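PDB 6ZD1: telomerase reverse transcriptase from Candida tropicalis MYA-3404, which probably extends chromosome ends by copying a template within the enzyme's RNA component, adding telomeric repeats to DNA as a telomerase reverse transcriptase. Local coordinates for residues 443-448 with 453-458; 210-215 with 343-348; 644-649 with 695-700. All blocks are in the same frame, centred on the assembly; numbering follows the deposited sequence.

Interaction 1: residues 443-448 with 453-458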
loop_
_atom_site.group_PDB
_atom_site.type_symbol
_atom_site.label_atom_id
_atom_site.label_comp_id
_atom_site.label_asym_id
_atom_site.label_seq_id
_atom_site.Cartn_x
_atom_site.Cartn_y
_atom_site.Cartn_z
ATOM N N THR A 443 12.338 -9.220 16.369
ATOM C CA THR A 443 13.339 -8.231 16.736
ATOM C C THR A 443 13.498 -7.230 15.600
ATOM O O THR A 443 13.184 -7.518 14.442
ATOM C CB THR A 443 14.700 -8.877 17.054
ATOM O OG1 THR A 443 15.170 -9.604 15.912
ATOM C CG2 THR A 443 14.582 -9.821 18.239
ATOM N N CYS A 444 13.995 -6.043 15.945
ATOM C CA CYS A 444 14.234 -4.990 14.971
ATOM C C CYS A 444 15.640 -4.434 15.141
ATOM O O CYS A 444 16.227 -4.489 16.226
ATOM C CB CYS A 444 13.208 -3.848 15.084
ATOM S SG CYS A 444 13.432 -2.747 16.491
ATOM N N LEU A 445 16.182 -3.927 14.040
ATOM C CA LEU A 445 17.492 -3.292 14.018
ATOM C C LEU A 445 17.311 -1.781 14.026
ATOM O O LEU A 445 16.454 -1.249 13.313
ATOM C CB LEU A 445 18.291 -3.720 12.786
ATOM C CG LEU A 445 18.881 -5.132 12.774
ATOM C CD1 LEU A 445 17.824 -6.195 12.496
ATOM C CD2 LEU A 445 20.007 -5.213 11.761
ATOM N N VAL A 446 18.099 -1.096 14.845
ATOM C CA VAL A 446 18.065 0.359 14.923
ATOM C C VAL A 446 19.452 0.888 14.582
ATOM O O VAL A 446 20.468 0.296 14.968
ATOM C CB VAL A 446 17.593 0.861 16.308
ATOM C CG1 VAL A 446 16.393 0.052 16.787
ATOM C CG2 VAL A 446 18.716 0.814 17.336
ATOM N N LYS A 447 19.490 1.975 13.812
ATOM C CA LYS A 447 20.755 2.647 13.554
ATOM C C LYS A 447 21.289 3.220 14.859
ATOM O O LYS A 447 20.548 3.816 15.643
ATOM C CB LYS A 447 20.563 3.747 12.511
ATOM C CG LYS A 447 21.600 3.751 11.400
ATOM C CD LYS A 447 21.105 4.547 10.202
ATOM C CE LYS A 447 22.157 4.632 9.107
ATOM N NZ LYS A 447 21.674 5.418 7.936
ATOM N N ASN A 448 22.587 3.042 15.092
ATOM C CA ASN A 448 23.145 3.282 16.416
ATOM C C ASN A 448 23.760 4.664 16.581
ATOM O O ASN A 448 23.849 5.150 17.715
ATOM C CB ASN A 448 24.200 2.223 16.745
ATOM C CG ASN A 448 24.303 1.947 18.234
ATOM O OD1 ASN A 448 23.965 2.790 19.059
ATOM N ND2 ASN A 448 24.762 0.757 18.584
ATOM N N TYR A 453 24.227 -0.748 14.620
ATOM C CA TYR A 453 23.005 -1.498 14.307
ATOM C C TYR A 453 22.661 -2.528 15.392
ATOM O O TYR A 453 22.697 -3.741 15.169
ATOM C CB TYR A 453 23.125 -2.178 12.938
ATOM C CG TYR A 453 22.602 -1.356 11.790
ATOM C CD1 TYR A 453 23.207 -1.414 10.542
ATOM C CD2 TYR A 453 21.495 -0.535 11.945
ATOM C CE1 TYR A 453 22.729 -0.672 9.483
ATOM C CE2 TYR A 453 21.010 0.212 10.893
ATOM C CZ TYR A 453 21.631 0.141 9.664
ATOM O OH TYR A 453 21.150 0.884 8.611
ATOM N N ASP A 454 22.385 -2.025 16.596
ATOM C CA ASP A 454 21.919 -2.881 17.685
ATOM C C ASP A 454 20.564 -3.513 17.362
ATOM O O ASP A 454 19.822 -3.057 16.486
ATOM C CB ASP A 454 21.794 -2.087 18.984
ATOM C CG ASP A 454 23.127 -1.618 19.517
ATOM O OD1 ASP A 454 24.104 -2.398 19.469
ATOM O OD2 ASP A 454 23.198 -0.462 19.984
ATOM N N LEU A 455 20.239 -4.571 18.108
ATOM C CA LEU A 455 18.976 -5.292 17.983
ATOM C C LEU A 455 18.086 -5.045 19.196
ATOM O O LEU A 455 18.556 -5.067 20.338
ATOM C CB LEU A 455 19.207 -6.796 17.838
ATOM C CG LEU A 455 19.263 -7.349 16.418
ATOM C CD1 LEU A 455 20.467 -6.790 15.678
ATOM C CD2 LEU A 455 19.296 -8.866 16.450
ATOM N N PHE A 456 16.793 -4.845 18.942
ATOM C CA PHE A 456 15.814 -4.582 19.987
ATOM C C PHE A 456 14.611 -5.504 19.836
ATOM O O PHE A 456 14.229 -5.880 18.726
ATOM C CB PHE A 456 15.345 -3.124 19.961
ATOM C CG PHE A 456 16.343 -2.153 20.521
ATOM C CD1 PHE A 456 17.484 -1.815 19.808
ATOM C CD2 PHE A 456 16.135 -1.566 21.757
ATOM C CE1 PHE A 456 18.403 -0.920 20.325
ATOM C CE2 PHE A 456 17.046 -0.669 22.277
ATOM C CZ PHE A 456 18.182 -0.344 21.559
ATOM N N LYS A 457 14.021 -5.868 20.971
ATOM C CA LYS A 457 12.800 -6.657 21.030
ATOM C C LYS A 457 11.704 -5.834 21.700
ATOM O O LYS A 457 11.977 -4.875 22.426
ATOM C CB LYS A 457 13.032 -7.972 21.794
ATOM C CG LYS A 457 11.933 -9.015 21.629
ATOM C CD LYS A 457 12.196 -10.235 22.504
ATOM C CE LYS A 457 13.434 -10.993 22.049
ATOM N NZ LYS A 457 13.252 -11.606 20.703
ATOM N N ARG A 458 10.454 -6.215 21.452
ATOM C CA ARG A 458 9.321 -5.498 22.021
ATOM C C ARG A 458 9.048 -5.962 23.445
ATOM O O ARG A 458 9.046 -7.165 23.726
ATOM C CB ARG A 458 8.076 -5.700 21.162
ATOM C CG ARG A 458 8.174 -5.093 19.784
ATOM C CD ARG A 458 6.796 -4.899 19.192
ATOM N NE ARG A 458 5.981 -4.022 20.028
ATOM C CZ ARG A 458 5.980 -2.695 19.936
ATOM N NH1 ARG A 458 6.749 -2.092 19.041
ATOM N NH2 ARG A 458 5.213 -1.970 20.737
#

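Interaction 2: residues 210-215 with 343-348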
loop_
_atom_site.group_PDB
_atom_site.type_symbol
_atom_site.label_atom_id
_atom_site.label_comp_id
_atom_site.label_asym_id
_atom_site.label_seq_id
_atom_site.Cartn_x
_atom_site.Cartn_y
_atom_site.Cartn_z
ATOM N N THR A 210 14.959 6.789 19.018
ATOM C CA THR A 210 15.541 6.727 20.358
ATOM C C THR A 210 14.475 6.882 21.437
ATOM O O THR A 210 14.504 6.181 22.456
ATOM C CB THR A 210 16.623 7.798 20.512
ATOM O OG1 THR A 210 17.688 7.538 19.590
ATOM C CG2 THR A 210 17.181 7.796 21.928
ATOM N N LYS A 211 13.524 7.795 21.232
ATOM C CA LYS A 211 12.448 7.972 22.204
ATOM C C LYS A 211 11.487 6.789 22.186
ATOM O O LYS A 211 11.057 6.314 23.246
ATOM C CB LYS A 211 11.709 9.281 21.930
ATOM C CG LYS A 211 12.608 10.509 22.001
ATOM C CD LYS A 211 11.918 11.748 21.451
ATOM C CE LYS A 211 12.861 12.947 21.437
ATOM N NZ LYS A 211 14.105 12.691 20.652
ATOM N N TYR A 212 11.138 6.298 20.994
ATOM C CA TYR A 212 10.223 5.167 20.890
ATOM C C TYR A 212 10.837 3.890 21.457
ATOM O O TYR A 212 10.115 3.044 21.996
ATOM C CB TYR A 212 9.814 4.967 19.428
ATOM C CG TYR A 212 8.957 3.745 19.168
ATOM C CD1 TYR A 212 7.573 3.797 19.308
ATOM C CD2 TYR A 212 9.530 2.545 18.763
ATOM C CE1 TYR A 212 6.787 2.682 19.064
ATOM C CE2 TYR A 212 8.753 1.427 18.519
ATOM C CZ TYR A 212 7.384 1.499 18.669
ATOM O OH TYR A 212 6.618 0.385 18.422
ATOM N N ALA A 213 12.162 3.740 21.361
ATOM C CA ALA A 213 12.812 2.523 21.838
ATOM C C ALA A 213 12.803 2.430 23.357
ATOM O O ALA A 213 12.761 1.323 23.910
ATOM C CB ALA A 213 14.248 2.452 21.320
ATOM N N LYS A 214 12.842 3.568 24.049
ATOM C CA LYS A 214 12.891 3.532 25.506
ATOM C C LYS A 214 11.552 3.107 26.092
ATOM O O LYS A 214 11.508 2.355 27.072
ATOM C CB LYS A 214 13.308 4.898 26.051
ATOM C CG LYS A 214 14.767 5.242 25.810
ATOM C CD LYS A 214 15.084 6.653 26.280
ATOM C CE LYS A 214 16.585 6.901 26.325
ATOM N NZ LYS A 214 17.255 6.578 25.033
ATOM N N GLY A 215 10.450 3.572 25.507
ATOM C CA GLY A 215 9.144 3.254 26.049
ATOM C C GLY A 215 8.496 1.990 25.535
ATOM O O GLY A 215 7.481 1.560 26.095
ATOM N N CYS A 343 -3.234 0.140 18.805
ATOM C CA CYS A 343 -3.669 -1.245 18.981
ATOM C C CYS A 343 -2.534 -2.240 18.747
ATOM O O CYS A 343 -2.482 -3.288 19.401
ATOM C CB CYS A 343 -4.846 -1.550 18.057
ATOM S SG CYS A 343 -4.429 -1.601 16.317
ATOM N N TYR A 344 -1.627 -1.947 17.807
ATOM C CA TYR A 344 -0.511 -2.859 17.560
ATOM C C TYR A 344 0.543 -2.775 18.659
ATOM O O TYR A 344 1.065 -3.806 19.104
ATOM C CB TYR A 344 0.130 -2.571 16.203
ATOM C CG TYR A 344 -0.684 -3.041 15.026
ATOM C CD1 TYR A 344 -1.291 -2.130 14.169
ATOM C CD2 TYR A 344 -0.853 -4.395 14.771
ATOM C CE1 TYR A 344 -2.041 -2.557 13.092
ATOM C CE2 TYR A 344 -1.600 -4.831 13.697
ATOM C CZ TYR A 344 -2.192 -3.908 12.860
ATOM O OH TYR A 344 -2.940 -4.341 11.787
ATOM N N ASP A 345 0.887 -1.560 19.097
ATOM C CA ASP A 345 1.889 -1.422 20.151
ATOM C C ASP A 345 1.378 -1.969 21.477
ATOM O O ASP A 345 2.140 -2.578 22.237
ATOM C CB ASP A 345 2.306 0.043 20.316
ATOM C CG ASP A 345 3.012 0.601 19.091
ATOM O OD1 ASP A 345 2.457 1.521 18.455
ATOM O OD2 ASP A 345 4.115 0.117 18.762
ATOM N N ARG A 346 0.094 -1.763 21.771
ATOM C CA ARG A 346 -0.491 -2.134 23.054
ATOM C C ARG A 346 -1.075 -3.540 23.060
ATOM O O ARG A 346 -1.550 -3.986 24.110
ATOM C CB ARG A 346 -1.584 -1.132 23.459
ATOM C CG ARG A 346 -1.198 0.347 23.381
ATOM C CD ARG A 346 0.143 0.637 24.026
ATOM N NE ARG A 346 0.149 0.377 25.462
ATOM C CZ ARG A 346 1.249 0.371 26.210
ATOM N NH1 ARG A 346 2.432 0.606 25.658
ATOM N NH2 ARG A 346 1.169 0.125 27.510
ATOM N N LEU A 347 -1.050 -4.243 21.928
ATOM C CA LEU A 347 -1.644 -5.572 21.839
ATOM C C LEU A 347 -1.038 -6.501 22.884
ATOM O O LEU A 347 0.176 -6.503 23.107
ATOM C CB LEU A 347 -1.430 -6.149 20.439
ATOM C CG LEU A 347 -2.457 -7.144 19.900
ATOM C CD1 LEU A 347 -3.755 -6.428 19.553
ATOM C CD2 LEU A 347 -1.911 -7.882 18.688
ATOM N N ASN A 348 -1.896 -7.268 23.556
ATOM C CA ASN A 348 -1.452 -8.170 24.616
ATOM C C ASN A 348 -1.014 -9.493 23.997
ATOM O O ASN A 348 -1.843 -10.249 23.475
ATOM C CB ASN A 348 -2.565 -8.381 25.640
ATOM C CG ASN A 348 -2.099 -9.150 26.858
ATOM O OD1 ASN A 348 -1.978 -10.375 26.823
ATOM N ND2 ASN A 348 -1.840 -8.435 27.947
#

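Interaction 3: residues 644-649 with 695-700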
loop_
_atom_site.group_PDB
_atom_site.type_symbol
_atom_site.label_atom_id
_atom_site.label_comp_id
_atom_site.label_asym_id
_atom_site.label_seq_id
_atom_site.Cartn_x
_atom_site.Cartn_y
_atom_site.Cartn_z
ATOM N N ARG A 644 -6.583 1.389 -28.499
ATOM C CA ARG A 644 -5.831 2.291 -27.634
ATOM C C ARG A 644 -6.362 2.237 -26.209
ATOM O O ARG A 644 -5.590 2.303 -25.245
ATOM C CB ARG A 644 -5.898 3.715 -28.186
ATOM C CG ARG A 644 -5.306 4.773 -27.277
ATOM C CD ARG A 644 -5.359 6.149 -27.925
ATOM N NE ARG A 644 -4.644 6.188 -29.199
ATOM C CZ ARG A 644 -3.329 6.347 -29.314
ATOM N NH1 ARG A 644 -2.577 6.474 -28.227
ATOM N NH2 ARG A 644 -2.763 6.375 -30.514
ATOM N N PHE A 645 -7.678 2.072 -26.060
ATOM C CA PHE A 645 -8.268 1.984 -24.731
ATOM C C PHE A 645 -7.861 0.701 -24.023
ATOM O O PHE A 645 -7.718 0.693 -22.794
ATOM C CB PHE A 645 -9.790 2.073 -24.835
ATOM C CG PHE A 645 -10.499 1.948 -23.518
ATOM C CD1 PHE A 645 -10.288 2.877 -22.513
ATOM C CD2 PHE A 645 -11.394 0.913 -23.293
ATOM C CE1 PHE A 645 -10.951 2.769 -21.300
ATOM C CE2 PHE A 645 -12.058 0.800 -22.083
ATOM C CZ PHE A 645 -11.836 1.729 -21.085
HETATM N N MSE A 646 -7.646 -0.379 -24.768
HETATM C CA MSE A 646 -7.305 -1.655 -24.152
HETATM C C MSE A 646 -5.870 -1.658 -23.660
HETATM O O MSE A 646 -5.571 -2.205 -22.596
HETATM C CB MSE A 646 -7.524 -2.797 -25.129
HETATM C CG MSE A 646 -8.989 -3.123 -25.334
HETATM SE SE MSE A 646 -9.249 -4.563 -26.612
HETATM C CE MSE A 646 -10.075 -3.540 -28.044
ATOM N N LYS A 647 -4.984 -1.024 -24.427
ATOM C CA LYS A 647 -3.625 -0.822 -23.944
ATOM C C LYS A 647 -3.639 -0.034 -22.644
ATOM O O LYS A 647 -2.899 -0.354 -21.707
ATOM C CB LYS A 647 -2.787 -0.114 -25.009
ATOM C CG LYS A 647 -2.461 -0.998 -26.200
ATOM C CD LYS A 647 -2.201 -0.183 -27.455
ATOM C CE LYS A 647 -2.058 -1.091 -28.664
ATOM N NZ LYS A 647 -2.114 -0.331 -29.940
ATOM N N PHE A 648 -4.502 0.983 -22.560
ATOM C CA PHE A 648 -4.671 1.711 -21.305
ATOM C C PHE A 648 -5.151 0.781 -20.199
ATOM O O PHE A 648 -4.609 0.790 -19.088
ATOM C CB PHE A 648 -5.645 2.877 -21.502
ATOM C CG PHE A 648 -6.074 3.541 -20.220
ATOM C CD1 PHE A 648 -5.267 4.490 -19.610
ATOM C CD2 PHE A 648 -7.295 3.231 -19.638
ATOM C CE1 PHE A 648 -5.666 5.114 -18.437
ATOM C CE2 PHE A 648 -7.702 3.848 -18.463
ATOM C CZ PHE A 648 -6.882 4.790 -17.863
ATOM N N LEU A 649 -6.160 -0.047 -20.485
ATOM C CA LEU A 649 -6.603 -1.011 -19.479
ATOM C C LEU A 649 -5.479 -1.972 -19.114
ATOM O O LEU A 649 -5.243 -2.240 -17.930
ATOM C CB LEU A 649 -7.824 -1.785 -19.976
ATOM C CG LEU A 649 -9.127 -1.003 -20.148
ATOM C CD1 LEU A 649 -10.196 -1.916 -20.708
ATOM C CD2 LEU A 649 -9.583 -0.393 -18.834
ATOM N N ILE A 695 -14.571 -6.054 -23.525
ATOM C CA ILE A 695 -14.821 -6.911 -22.373
ATOM C C ILE A 695 -14.356 -8.333 -22.667
ATOM O O ILE A 695 -13.776 -9.003 -21.804
ATOM C CB ILE A 695 -16.310 -6.857 -21.963
ATOM C CG1 ILE A 695 -16.584 -5.712 -20.980
ATOM C CG2 ILE A 695 -16.712 -8.119 -21.238
ATOM C CD1 ILE A 695 -16.211 -4.336 -21.465
ATOM N N GLU A 696 -14.556 -8.801 -23.900
ATOM C CA GLU A 696 -14.083 -10.135 -24.258
ATOM C C GLU A 696 -12.568 -10.238 -24.123
ATOM O O GLU A 696 -12.046 -11.255 -23.649
ATOM C CB GLU A 696 -14.516 -10.485 -25.680
ATOM C CG GLU A 696 -14.057 -11.855 -26.130
ATOM C CD GLU A 696 -14.352 -12.110 -27.589
ATOM O OE1 GLU A 696 -14.720 -11.146 -28.293
ATOM O OE2 GLU A 696 -14.220 -13.273 -28.028
ATOM N N TRP A 697 -11.844 -9.189 -24.525
ATOM C CA TRP A 697 -10.402 -9.162 -24.307
ATOM C C TRP A 697 -10.079 -9.135 -22.823
ATOM O O TRP A 697 -9.128 -9.782 -22.372
ATOM C CB TRP A 697 -9.779 -7.952 -24.998
ATOM C CG TRP A 697 -8.396 -7.646 -24.501
ATOM C CD1 TRP A 697 -7.231 -8.170 -24.967
ATOM C CD2 TRP A 697 -8.036 -6.748 -23.437
ATOM N NE1 TRP A 697 -6.164 -7.658 -24.264
ATOM C CE2 TRP A 697 -6.633 -6.781 -23.322
ATOM C CE3 TRP A 697 -8.762 -5.920 -22.576
ATOM C CZ2 TRP A 697 -5.942 -6.019 -22.383
ATOM C CZ3 TRP A 697 -8.073 -5.162 -21.643
ATOM C CH2 TRP A 697 -6.679 -5.218 -21.555
ATOM N N LEU A 698 -10.861 -8.381 -22.047
ATOM C CA LEU A 698 -10.610 -8.279 -20.616
ATOM C C LEU A 698 -10.715 -9.640 -19.946
ATOM O O LEU A 698 -9.877 -9.996 -19.109
ATOM C CB LEU A 698 -11.597 -7.292 -19.995
ATOM C CG LEU A 698 -11.577 -7.101 -18.485
ATOM C CD1 LEU A 698 -10.364 -6.288 -18.082
ATOM C CD2 LEU A 698 -12.862 -6.435 -18.023
ATOM N N TYR A 699 -11.707 -10.437 -20.338
ATOM C CA TYR A 699 -11.949 -11.706 -19.670
ATOM C C TYR A 699 -10.914 -12.765 -20.014
ATOM O O TYR A 699 -10.836 -13.777 -19.309
ATOM C CB TYR A 699 -13.343 -12.230 -20.021
ATOM C CG TYR A 699 -14.470 -11.445 -19.391
ATOM C CD1 TYR A 699 -14.209 -10.431 -18.478
ATOM C CD2 TYR A 699 -15.798 -11.724 -19.699
ATOM C CE1 TYR A 699 -15.230 -9.714 -17.897
ATOM C CE2 TYR A 699 -16.830 -11.008 -19.118
ATOM C CZ TYR A 699 -16.538 -10.003 -18.218
ATOM O OH TYR A 699 -17.554 -9.280 -17.631
ATOM N N THR A 700 -10.099 -12.551 -21.044
ATOM C CA THR A 700 -9.108 -13.541 -21.435
ATOM C C THR A 700 -7.769 -13.342 -20.736
ATOM O O THR A 700 -6.831 -14.105 -20.994
ATOM C CB THR A 700 -8.903 -13.518 -22.955
ATOM O OG1 THR A 700 -8.275 -14.736 -23.367
ATOM C CG2 THR A 700 -8.010 -12.360 -23.362
#

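Interaction 1: residues 443-448 with 453-458
V446 and F456 form the apolar centre of one face of a β hairpin, where strands 443-446 and 454-458 run antiparallel in a mixed sheet of the reverse-transcriptase region. The two side chains cross at about a right angle: both methyls of V446 come obliquely to the CD1-CE1 part of the ring, with CG2 3.5 Å from F456 CE1. F456 has CG beside its backbone N and anti to its carbonyl carbon (chi1 -76°), which directs the ring along the strand toward the valine. C444 shares this face, its sulfur resting near the F456 CB, while L217, Q219 and I234 of the flanking strands 217-220 and 231-237 extend it. On the other face L445 and L455 lie side by side pointing the same way, CG of L445 3.7 Å from CD1 of L455; two branched aliphatic chains suit a face packed against L254. Two backbone bonds clamp C444 to F456, its N to F456 O and F456 N to its O, each 2.8 Å and nearly straight. Toward the ends, T443 OG1 accepts a hydrogen bond from ND2 of N231 on the neighbouring strand, and its methyl CG2 turns to K457 NZ. Near the turn the aliphatic chain of K447 runs alongside the Y453 ring, CG 3.6 Å from CE2, leaving the ammonium beyond the phenol. The carbonyl of V446 meets that tyrosine's edge, O lying 3.3 Å from Y453 CD2.

Interaction 2: residues 210-215 with 343-348
Y212 and D345 alone make this contact, a side-chain bridge between helix 198-216 and the short, weakly bonded helix 343-346, which follows the strand that carries motif A in the reverse-transcriptase fold. They reach for each other from opposite directions. The tyrosine has CG anti to its backbone N (chi1 175°), and its long rigid ring carries the hydroxyl from helix 198-216 to the carboxylate. D345 is the shorter partner, with CB already aimed at the other helix, so a carboxylate on one methylene suffices. The phenol donates its hydrogen to D345 OD2 over a short 2.5 Å from OH. Seen from the tyrosine, the acceptor sits at the ring edge, near the ring plane; the carboxylate itself is turned 66° from that plane. R458 grips the same pair, its NH1 hydrogen-bonded to Y212 OH and its NH2 forming a salt bridge to D345 OD2. The shared phenol and carboxylate oxygens are thereby tied into a three-residue polar cluster, and the positive guanidinium would be expected to stabilise the negative charge of the carboxylate. E342 brings a second carboxylate close to D345 OD1, which should oppose this. The phenol meets D345 OD2 on its syn side, 27° out of the carboxylate plane.

Interaction 3: residues 644-649 with 695-700
The indole of W697 lies between helix 692-699 and M646 and L649 of helix 642-664, a helix-helix packing contact in the largely helical C-terminal part of the chain, consistent with the telomerase thumb. Taken in order, the segment 695-700 starts with I695, whose CB points away from the partner helix; its side chain packs against L685, and its CG2 also lies over a face of the Y699 ring. W697 then carries the contact. With CG anti to its backbone N (chi1 164°), the broad ring system reaches across and presents a face to the selenomethionine M646. CB of M646 stands almost directly over the six-membered ring, 4.1 Å from its centroid and 7° off the normal, a CH-pi contact. Farther along the same side chain, the selenium SE makes an oblique Met-aromatic contact, 4.3 Å from the centroid of the five-membered ring. An unbranched, flexible methionine chain, here carried as selenomethionine, suits this place, since it can follow the flat indole. The far end of the ring is met obliquely by L649, whose CB comes 3.8 Å from W697 CZ3. Polar NE1 has a weak hydrogen bond to E391. L698 turns to helix 670-684, packing on I681, where its aliphatic branches suit a buried seam. Y699 reaches the same helix with a hydroxyl bonded to T682. T700 closes the segment, its N bonded to the O of W697 at 3.2 Å, and across the contact the backbone O of M646 lies 3.4 Å from W697 CH2.

How the interactions relate
Along the chain, interaction 2 comes first, then interaction 1, then interaction 3. The first two are neighbours, with centres 13 Å apart: R458, on the second strand of the hairpin, ends at Y212 and D345, and F456 CE2 packs against A213 CB at 4.3 Å. R458 is the polar link between helix 198-216, the five-stranded sheet and helix 343-346, with F456 on A213 adding an apolar one, consistent with a junction between the RNA-binding and reverse-transcriptase regions. Interaction 3 lies on the opposite side of the chain's centre, its centre 47 to 48 Å from the others, and shares no helix or strand with them. It packs two C-terminal helices together, well away from that junction.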